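Histidine acid phosphatase (Bifidobacterium longum subsp. infantis, PDB 6RXD) probably removes phosphate groups from inositol polyphosphates such as phytate, as a histidine acid phosphatase of the multiple inositol polyphosphate phosphatase type. Local coordinates at residues Pro36-Ser41 with Asp383-Gly388; Asp376-Thr381 with Val446-Tyr451. All coordinates share one frame; numbering follows the deposited sequence.

Interaction 1. Residues Pro36-Ser41 with Asp383-Gly388; sequences PIYTES and DARVNG
A classic beta bulge at Ile37 and Tyr38 of strand 34-44 meets Arg385 and Val386 in the last turn of helix 372-386, which packs on the central sheet of this histidine phosphatase fold. Ile37 and Tyr38 both face Val450 of the neighbouring strand. The carbonyl of Ile37 accepts a hydrogen bond from the helix: Arg385 NE to Ile37 O is 2.9 Å, with an N-H...O angle of 153°. The donor lies in the carbonyl plane, while the oxygen sits at the guanidinium edge, tilted 16° from its plane. In Arg385, CG anti to the backbone N brings the chain up to the strand. The bend at chi2 (54°) then turns it alongside the strand, with NE beside Ile37 O. On the way it passes Tyr38, running in the opposite direction, with Tyr38 CB and Arg385 CG 3.9 Å apart. Ile37 adds an apolar touch, its CD1 lying 3.8 Å from Val386 CG2. A Schellman motif closes the helix just beyond, with Gly388 at C-prime at positive phi. Arg385 NH1 bonds to Gly389 O in that same turn. Arg385 NH2 donates to the oxygen of a water 3.1 Å away, and this water donates to Pro36 O.

Interaction 2. Residues Asp376-Thr381 with Val446-Tyr451; sequences DDFLNT and VQWDVY
Phe378 sets the edge of its ring on a face of the Trp448 indole. The pair is a T-shaped stack: the ring planes stand 78° apart, and the centroids of the phenyl and the six-membered indole ring are 4.8 Å apart. Phe378 CD1 makes the closest approach, 3.5 Å from Trp448 CD2. Phe378 CB comes over the same six-membered ring as a CH-pi contact, 4.2 Å from its centroid. The phenylalanine therefore meets the indole with both its stem and its ring edge. The indole has CG anti to its carbonyl carbon (chi1 -71°) and reaches from the strand to the helix. Leu379 comes to the rim of the indole instead, with its CD2 3.9 Å from Trp448 CZ3 and near the plane of the ring. At the other end of the contact, Phe378 CE1 touches Val446 CG1 at 4.2 Å.

These side chains fill the layer between helix 372-386 and strand 445-453 of the central sheet. The two segments run nearly parallel, at 23°, with their axes 11.0 Å apart. Glu40 of strand 34-44 touches both aromatic residues, and Met470 of strand 467-472 also packs on Trp448. The one polar atom of the indole, NE1, is satisfied outside the two segments. Between the segments themselves, the contact rests on dispersion and on the weak electrostatic attraction of the Phe378 C-H edge for the Trp448 pi face, which would favour this crossed setting of the rings.

How the interactions relate
Both interactions fix helix 372-386 on one sheet, where strands 34-44 and 445-453 are antiparallel neighbours. Interaction 2 is buried, at the middle of the helix, and is aromatic and apolar. Interaction 1 lies nearer the surface, at the end of the helix, and mixes apolar packing with a side-chain-to-backbone bond and a bridging water. The centres of interaction 1 and interaction 2 are about 7 Å apart, and the two are joined directly. Tyr38 OH and Thr381 OG1 are 2.7 Å apart, a probable hydrogen bond between strand and helix. Ile37 N and Val450 O, 2.9 Å apart, probably link the two strands by a backbone hydrogen bond.

Interaction 1. Residues Pro36-Ser41 with Asp383-Gly388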
ATOM      1  N   PRO A  36     -28.302   6.271   6.667  1.00 17.53           N
ATOM      2  CA  PRO A  36     -27.200   5.305   6.582  1.00 17.24           C
ATOM      3  C   PRO A  36     -27.618   3.887   6.973  1.00 18.94           C
ATOM      4  O   PRO A  36     -28.338   3.716   7.963  1.00 17.43           O
ATOM      5  CB  PRO A  36     -26.196   5.843   7.605  1.00 15.96           C
ATOM      6  CG  PRO A  36     -27.042   6.600   8.601  1.00 18.65           C
ATOM      7  CD  PRO A  36     -28.107   7.246   7.760  1.00 20.09           C
ATOM      8  N   ILE A  37     -27.177   2.882   6.213  1.00 12.84           N
ATOM      9  CA  ILE A  37     -27.405   1.482   6.599  1.00 14.45           C
ATOM     10  C   ILE A  37     -26.134   0.618   6.653  1.00 14.76           C
ATOM     11  O   ILE A  37     -26.142  -0.454   7.250  1.00 15.85           O
ATOM     12  CB  ILE A  37     -28.422   0.773   5.689  1.00 16.62           C
ATOM     13  CG1 ILE A  37     -27.959   0.805   4.229  1.00 15.44           C
ATOM     14  CG2 ILE A  37     -29.810   1.406   5.830  1.00 21.01           C
ATOM     15  CD1 ILE A  37     -28.678  -0.219   3.348  1.00 19.19           C
ATOM     16  N   TYR A  38     -25.047   1.060   6.022  1.00 14.69           N
ATOM     17  CA  TYR A  38     -23.858   0.218   5.952  1.00 14.06           C
ATOM     18  C   TYR A  38     -22.640   1.050   5.594  1.00 17.35           C
ATOM     19  O   TYR A  38     -22.759   2.070   4.914  1.00 14.48           O
ATOM     20  CB  TYR A  38     -24.076  -0.895   4.905  1.00 12.15           C
ATOM     21  CG  TYR A  38     -22.941  -1.894   4.803  1.00 14.26           C
ATOM     22  CD1 TYR A  38     -22.722  -2.840   5.808  1.00 17.08           C
ATOM     23  CD2 TYR A  38     -22.097  -1.904   3.694  1.00 13.18           C
ATOM     24  CE1 TYR A  38     -21.671  -3.757   5.716  1.00 15.25           C
ATOM     25  CE2 TYR A  38     -21.059  -2.814   3.591  1.00 17.27           C
ATOM     26  CZ  TYR A  38     -20.844  -3.726   4.597  1.00 14.84           C
ATOM     27  OH  TYR A  38     -19.793  -4.621   4.473  1.00 18.72           O
ATOM     28  N   THR A  39     -21.470   0.626   6.053  1.00 12.34           N
ATOM     29  CA  THR A  39     -20.232   1.193   5.522  1.00 13.03           C
ATOM     30  C   THR A  39     -19.169   0.110   5.433  1.00 12.80           C
ATOM     31  O   THR A  39     -19.259  -0.899   6.121  1.00 14.91           O
ATOM     32  CB  THR A  39     -19.734   2.377   6.371  1.00 13.78           C
ATOM     33  OG1 THR A  39     -18.644   3.026   5.697  1.00 15.41           O
ATOM     34  CG2 THR A  39     -19.281   1.914   7.762  1.00 13.67           C
ATOM     35  N   GLU A  40     -18.165   0.291   4.578  1.00 11.54           N
ATOM     36  CA  GLU A  40     -17.123  -0.728   4.483  1.00 10.70           C
ATOM     37  C   GLU A  40     -15.840  -0.151   3.928  1.00 13.34           C
ATOM     38  O   GLU A  40     -15.833   0.929   3.351  1.00 12.69           O
ATOM     39  CB  GLU A  40     -17.575  -1.901   3.617  1.00 12.52           C
ATOM     40  CG  GLU A  40     -17.884  -1.515   2.191  1.00 13.82           C
ATOM     41  CD  GLU A  40     -18.229  -2.706   1.345  1.00 14.65           C
ATOM     42  OE1 GLU A  40     -17.670  -3.799   1.581  1.00 14.51           O
ATOM     43  OE2 GLU A  40     -19.081  -2.556   0.444  1.00 15.87           O
ATOM     44  N   SER A  41     -14.754  -0.891   4.107  1.00 11.22           N
ATOM     45  CA  SER A  41     -13.445  -0.374   3.740  1.00 13.00           C
ATOM     46  C   SER A  41     -12.484  -1.481   3.373  1.00 12.95           C
ATOM     47  O   SER A  41     -12.665  -2.642   3.752  1.00 14.63           O
ATOM     48  CB  SER A  41     -12.858   0.398   4.918  1.00 15.73           C
ATOM     49  OG  SER A  41     -12.477  -0.508   5.933  1.00 20.01           O
ATOM     50  N   ASP A 383     -25.247  -6.439   0.034  1.00 17.88           N
ATOM     51  CA  ASP A 383     -26.446  -7.267  -0.096  1.00 17.29           C
ATOM     52  C   ASP A 383     -26.819  -7.942   1.226  1.00 14.92           C
ATOM     53  O   ASP A 383     -27.997  -7.975   1.600  1.00 18.57           O
ATOM     54  CB  ASP A 383     -26.269  -8.339  -1.176  1.00 18.49           C
ATOM     55  CG  ASP A 383     -26.326  -7.782  -2.579  1.00 26.86           C
ATOM     56  OD1 ASP A 383     -26.944  -6.715  -2.797  1.00 25.94           O
ATOM     57  OD2 ASP A 383     -25.752  -8.434  -3.479  1.00 27.31           O
ATOM     58  N   ALA A 384     -25.834  -8.482   1.940  1.00 17.25           N
ATOM     59  CA  ALA A 384     -26.123  -9.163   3.210  1.00 17.17           C
ATOM     60  C   ALA A 384     -26.848  -8.243   4.192  1.00 18.40           C
ATOM     61  O   ALA A 384     -27.765  -8.664   4.897  1.00 18.99           O
ATOM     62  CB  ALA A 384     -24.845  -9.698   3.841  1.00 16.97           C
ATOM     63  N   ARG A 385     -26.434  -6.981   4.222  1.00 17.70           N
ATOM     64  CA  ARG A 385     -27.026  -5.985   5.112  1.00 16.26           C
ATOM     65  C   ARG A 385     -28.411  -5.565   4.623  1.00 14.78           C
ATOM     66  O   ARG A 385     -29.385  -5.568   5.389  1.00 17.18           O
ATOM     67  CB  ARG A 385     -26.098  -4.764   5.212  1.00 16.47           C
ATOM     68  CG  ARG A 385     -26.660  -3.583   5.998  1.00 14.89           C
ATOM     69  CD  ARG A 385     -27.123  -3.970   7.408  1.00 19.11           C
ATOM     70  NE  ARG A 385     -27.585  -2.801   8.151  1.00 19.30           N
ATOM     71  CZ  ARG A 385     -28.262  -2.862   9.292  1.00 24.50           C
ATOM     72  NH1 ARG A 385     -28.569  -4.045   9.813  1.00 25.19           N
ATOM     73  NH2 ARG A 385     -28.640  -1.746   9.907  1.00 24.71           N
ATOM     74  N   VAL A 386     -28.492  -5.207   3.345  1.00 16.34           N
ATOM     75  CA  VAL A 386     -29.761  -4.825   2.718  1.00 16.75           C
ATOM     76  C   VAL A 386     -30.783  -5.942   2.901  1.00 23.13           C
ATOM     77  O   VAL A 386     -31.969  -5.684   3.148  1.00 19.71           O
ATOM     78  CB  VAL A 386     -29.561  -4.515   1.220  1.00 18.02           C
ATOM     79  CG1 VAL A 386     -30.909  -4.337   0.509  1.00 20.16           C
ATOM     80  CG2 VAL A 386     -28.691  -3.269   1.054  1.00 18.22           C
ATOM     81  N   ASN A 387     -30.310  -7.182   2.804  1.00 18.27           N
ATOM     82  CA  ASN A 387     -31.175  -8.350   2.944  1.00 21.70           C
ATOM     83  C   ASN A 387     -31.437  -8.801   4.377  1.00 18.60           C
ATOM     84  O   ASN A 387     -31.826  -9.949   4.596  1.00 19.88           O
ATOM     85  CB  ASN A 387     -30.641  -9.530   2.123  1.00 22.99           C
ATOM     86  CG  ASN A 387     -30.608  -9.237   0.638  1.00 31.49           C
ATOM     87  OD1 ASN A 387     -31.253  -8.300   0.164  1.00 33.36           O
ATOM     88  ND2 ASN A 387     -29.850 -10.041  -0.110  1.00 35.61           N
ATOM     89  N   GLY A 388     -31.220  -7.913   5.344  1.00 18.35           N
ATOM     90  CA  GLY A 388     -31.678  -8.153   6.704  1.00 18.89           C
ATOM     91  C   GLY A 388     -30.611  -8.566   7.698  1.00 18.97           C
ATOM     92  O   GLY A 388     -30.919  -8.866   8.851  1.00 22.72           O
TER
HETATM   93  O   HOH W   1     -29.005   1.375   9.689  1.00 28.22           O

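Interaction 2. Residues Asp376-Thr381 with Val446-Tyr451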
ATOM      1  N   ASP A 376     -16.234  -8.421  -5.593  1.00 13.26           N
ATOM      2  CA  ASP A 376     -17.404  -9.255  -5.311  1.00 14.04           C
ATOM      3  C   ASP A 376     -17.837  -9.102  -3.857  1.00 15.27           C
ATOM      4  O   ASP A 376     -19.025  -8.962  -3.572  1.00 15.46           O
ATOM      5  CB  ASP A 376     -17.120 -10.743  -5.580  1.00 15.69           C
ATOM      6  CG  ASP A 376     -17.053 -11.083  -7.061  1.00 26.38           C
ATOM      7  OD1 ASP A 376     -17.448 -10.247  -7.903  1.00 27.40           O
ATOM      8  OD2 ASP A 376     -16.616 -12.214  -7.374  1.00 27.58           O
ATOM      9  N   ASP A 377     -16.887  -9.130  -2.930  1.00 13.20           N
ATOM     10  CA  ASP A 377     -17.246  -9.056  -1.517  1.00 14.38           C
ATOM     11  C   ASP A 377     -17.719  -7.662  -1.111  1.00 16.14           C
ATOM     12  O   ASP A 377     -18.558  -7.524  -0.212  1.00 16.62           O
ATOM     13  CB  ASP A 377     -16.081  -9.475  -0.615  1.00 16.07           C
ATOM     14  CG  ASP A 377     -16.553  -9.933   0.747  1.00 21.27           C
ATOM     15  OD1 ASP A 377     -17.355 -10.889   0.793  1.00 24.73           O
ATOM     16  OD2 ASP A 377     -16.157  -9.327   1.768  1.00 17.63           O
ATOM     17  N   PHE A 378     -17.179  -6.636  -1.762  1.00 13.47           N
ATOM     18  CA  PHE A 378     -17.632  -5.263  -1.509  1.00 10.99           C
ATOM     19  C   PHE A 378     -19.125  -5.163  -1.799  1.00 17.41           C
ATOM     20  O   PHE A 378     -19.869  -4.502  -1.074  1.00 17.62           O
ATOM     21  CB  PHE A 378     -16.845  -4.238  -2.342  1.00 11.33           C
ATOM     22  CG  PHE A 378     -15.806  -3.476  -1.556  1.00 12.03           C
ATOM     23  CD1 PHE A 378     -15.936  -2.099  -1.360  1.00 13.33           C
ATOM     24  CD2 PHE A 378     -14.713  -4.128  -1.004  1.00 12.40           C
ATOM     25  CE1 PHE A 378     -14.986  -1.381  -0.636  1.00 13.96           C
ATOM     26  CE2 PHE A 378     -13.748  -3.418  -0.274  1.00 14.30           C
ATOM     27  CZ  PHE A 378     -13.891  -2.045  -0.092  1.00 13.50           C
ATOM     28  N   LEU A 379     -19.574  -5.844  -2.844  1.00 12.65           N
ATOM     29  CA  LEU A 379     -20.988  -5.798  -3.208  1.00 12.24           C
ATOM     30  C   LEU A 379     -21.796  -6.786  -2.376  1.00 13.00           C
ATOM     31  O   LEU A 379     -22.902  -6.479  -1.923  1.00 16.48           O
ATOM     32  CB  LEU A 379     -21.160  -6.078  -4.705  1.00 13.86           C
ATOM     33  CG  LEU A 379     -20.559  -4.981  -5.593  1.00 17.91           C
ATOM     34  CD1 LEU A 379     -20.366  -5.473  -7.022  1.00 19.86           C
ATOM     35  CD2 LEU A 379     -21.414  -3.710  -5.572  1.00 13.92           C
ATOM     36  N   ASN A 380     -21.236  -7.974  -2.162  1.00 13.28           N
ATOM     37  CA  ASN A 380     -21.957  -9.024  -1.441  1.00 13.58           C
ATOM     38  C   ASN A 380     -22.266  -8.670   0.011  1.00 17.10           C
ATOM     39  O   ASN A 380     -23.305  -9.062   0.537  1.00 18.01           O
ATOM     40  CB  ASN A 380     -21.190 -10.348  -1.492  1.00 16.18           C
ATOM     41  CG  ASN A 380     -21.288 -11.034  -2.841  1.00 21.09           C
ATOM     42  OD1 ASN A 380     -22.187 -10.749  -3.630  1.00 23.97           O
ATOM     43  ND2 ASN A 380     -20.358 -11.949  -3.112  1.00 23.26           N
ATOM     44  N   THR A 381     -21.355  -7.964   0.670  1.00 14.74           N
ATOM     45  CA  THR A 381     -21.591  -7.579   2.058  1.00 15.73           C
ATOM     46  C   THR A 381     -22.644  -6.474   2.157  1.00 13.80           C
ATOM     47  O   THR A 381     -23.335  -6.360   3.175  1.00 16.04           O
ATOM     48  CB  THR A 381     -20.296  -7.171   2.813  1.00 14.23           C
ATOM     49  OG1 THR A 381     -19.686  -6.059   2.158  1.00 16.35           O
ATOM     50  CG2 THR A 381     -19.306  -8.326   2.895  1.00 13.47           C
ATOM     51  N   VAL A 446      -9.926   2.403   0.437  1.00 11.17           N
ATOM     52  CA  VAL A 446     -11.164   2.698  -0.254  1.00  9.58           C
ATOM     53  C   VAL A 446     -12.277   2.461   0.751  1.00 12.27           C
ATOM     54  O   VAL A 446     -12.273   1.449   1.444  1.00 14.15           O
ATOM     55  CB  VAL A 446     -11.352   1.765  -1.466  1.00  9.51           C
ATOM     56  CG1 VAL A 446     -12.767   1.897  -2.038  1.00 11.48           C
ATOM     57  CG2 VAL A 446     -10.284   2.069  -2.547  1.00 10.39           C
ATOM     58  N   GLN A 447     -13.209   3.400   0.852  1.00  9.93           N
ATOM     59  CA  GLN A 447     -14.361   3.236   1.740  1.00 10.67           C
ATOM     60  C   GLN A 447     -15.645   3.504   0.961  1.00 13.40           C
ATOM     61  O   GLN A 447     -15.693   4.415   0.124  1.00 12.14           O
ATOM     62  CB  GLN A 447     -14.252   4.203   2.922  1.00 11.29           C
ATOM     63  CG  GLN A 447     -13.000   3.985   3.785  1.00  9.98           C
ATOM     64  CD  GLN A 447     -13.004   4.824   5.035  1.00 17.54           C
ATOM     65  OE1 GLN A 447     -14.024   4.940   5.719  1.00 15.38           O
ATOM     66  NE2 GLN A 447     -11.858   5.417   5.346  1.00 12.90           N
ATOM     67  N   TRP A 448     -16.683   2.714   1.214  1.00 11.45           N
ATOM     68  CA  TRP A 448     -17.986   2.983   0.604  1.00 11.71           C
ATOM     69  C   TRP A 448     -18.993   3.193   1.710  1.00 13.15           C
ATOM     70  O   TRP A 448     -19.016   2.419   2.677  1.00 13.60           O
ATOM     71  CB  TRP A 448     -18.476   1.794  -0.225  1.00 10.19           C
ATOM     72  CG  TRP A 448     -17.741   1.526  -1.509  1.00  9.44           C
ATOM     73  CD1 TRP A 448     -16.659   2.193  -2.008  1.00 13.11           C
ATOM     74  CD2 TRP A 448     -18.050   0.493  -2.446  1.00  9.97           C
ATOM     75  NE1 TRP A 448     -16.274   1.628  -3.207  1.00 13.33           N
ATOM     76  CE2 TRP A 448     -17.115   0.583  -3.495  1.00 10.05           C
ATOM     77  CE3 TRP A 448     -19.036  -0.496  -2.499  1.00 12.03           C
ATOM     78  CZ2 TRP A 448     -17.129  -0.290  -4.592  1.00 13.37           C
ATOM     79  CZ3 TRP A 448     -19.053  -1.367  -3.584  1.00 12.58           C
ATOM     80  CH2 TRP A 448     -18.107  -1.249  -4.618  1.00 14.45           C
ATOM     81  N   ASP A 449     -19.845   4.206   1.547  1.00 11.13           N
ATOM     82  CA  ASP A 449     -20.981   4.413   2.445  1.00 10.15           C
ATOM     83  C   ASP A 449     -22.267   4.059   1.719  1.00 13.71           C
ATOM     84  O   ASP A 449     -22.428   4.403   0.549  1.00 13.96           O
ATOM     85  CB  ASP A 449     -21.058   5.875   2.882  1.00 11.66           C
ATOM     86  CG  ASP A 449     -19.834   6.320   3.649  1.00 17.26           C
ATOM     87  OD1 ASP A 449     -19.255   5.498   4.380  1.00 18.33           O
ATOM     88  OD2 ASP A 449     -19.442   7.495   3.512  1.00 17.48           O
ATOM     89  N   VAL A 450     -23.188   3.391   2.417  1.00 11.01           N
ATOM     90  CA  VAL A 450     -24.438   2.974   1.796  1.00 10.55           C
ATOM     91  C   VAL A 450     -25.617   3.494   2.595  1.00 14.74           C
ATOM     92  O   VAL A 450     -25.694   3.285   3.808  1.00 15.24           O
ATOM     93  CB  VAL A 450     -24.539   1.434   1.698  1.00 12.82           C
ATOM     94  CG1 VAL A 450     -25.814   1.020   0.954  1.00 13.49           C
ATOM     95  CG2 VAL A 450     -23.314   0.868   1.001  1.00 16.43           C
ATOM     96  N   TYR A 451     -26.520   4.187   1.913  1.00 12.88           N
ATOM     97  CA  TYR A 451     -27.708   4.733   2.553  1.00 13.19           C
ATOM     98  C   TYR A 451     -28.946   4.140   1.892  1.00 17.17           C
ATOM     99  O   TYR A 451     -28.874   3.597   0.785  1.00 15.37           O
ATOM    100  CB  TYR A 451     -27.746   6.254   2.397  1.00 13.74           C
ATOM    101  CG  TYR A 451     -26.867   7.070   3.332  1.00 15.93           C
ATOM    102  CD1 TYR A 451     -27.380   8.183   3.979  1.00 16.42           C
ATOM    103  CD2 TYR A 451     -25.532   6.747   3.554  1.00 12.25           C
ATOM    104  CE1 TYR A 451     -26.592   8.962   4.809  1.00 21.26           C
ATOM    105  CE2 TYR A 451     -24.735   7.526   4.396  1.00 17.14           C
ATOM    106  CZ  TYR A 451     -25.273   8.625   5.012  1.00 21.41           C
ATOM    107  OH  TYR A 451     -24.494   9.404   5.842  1.00 22.13           O
TER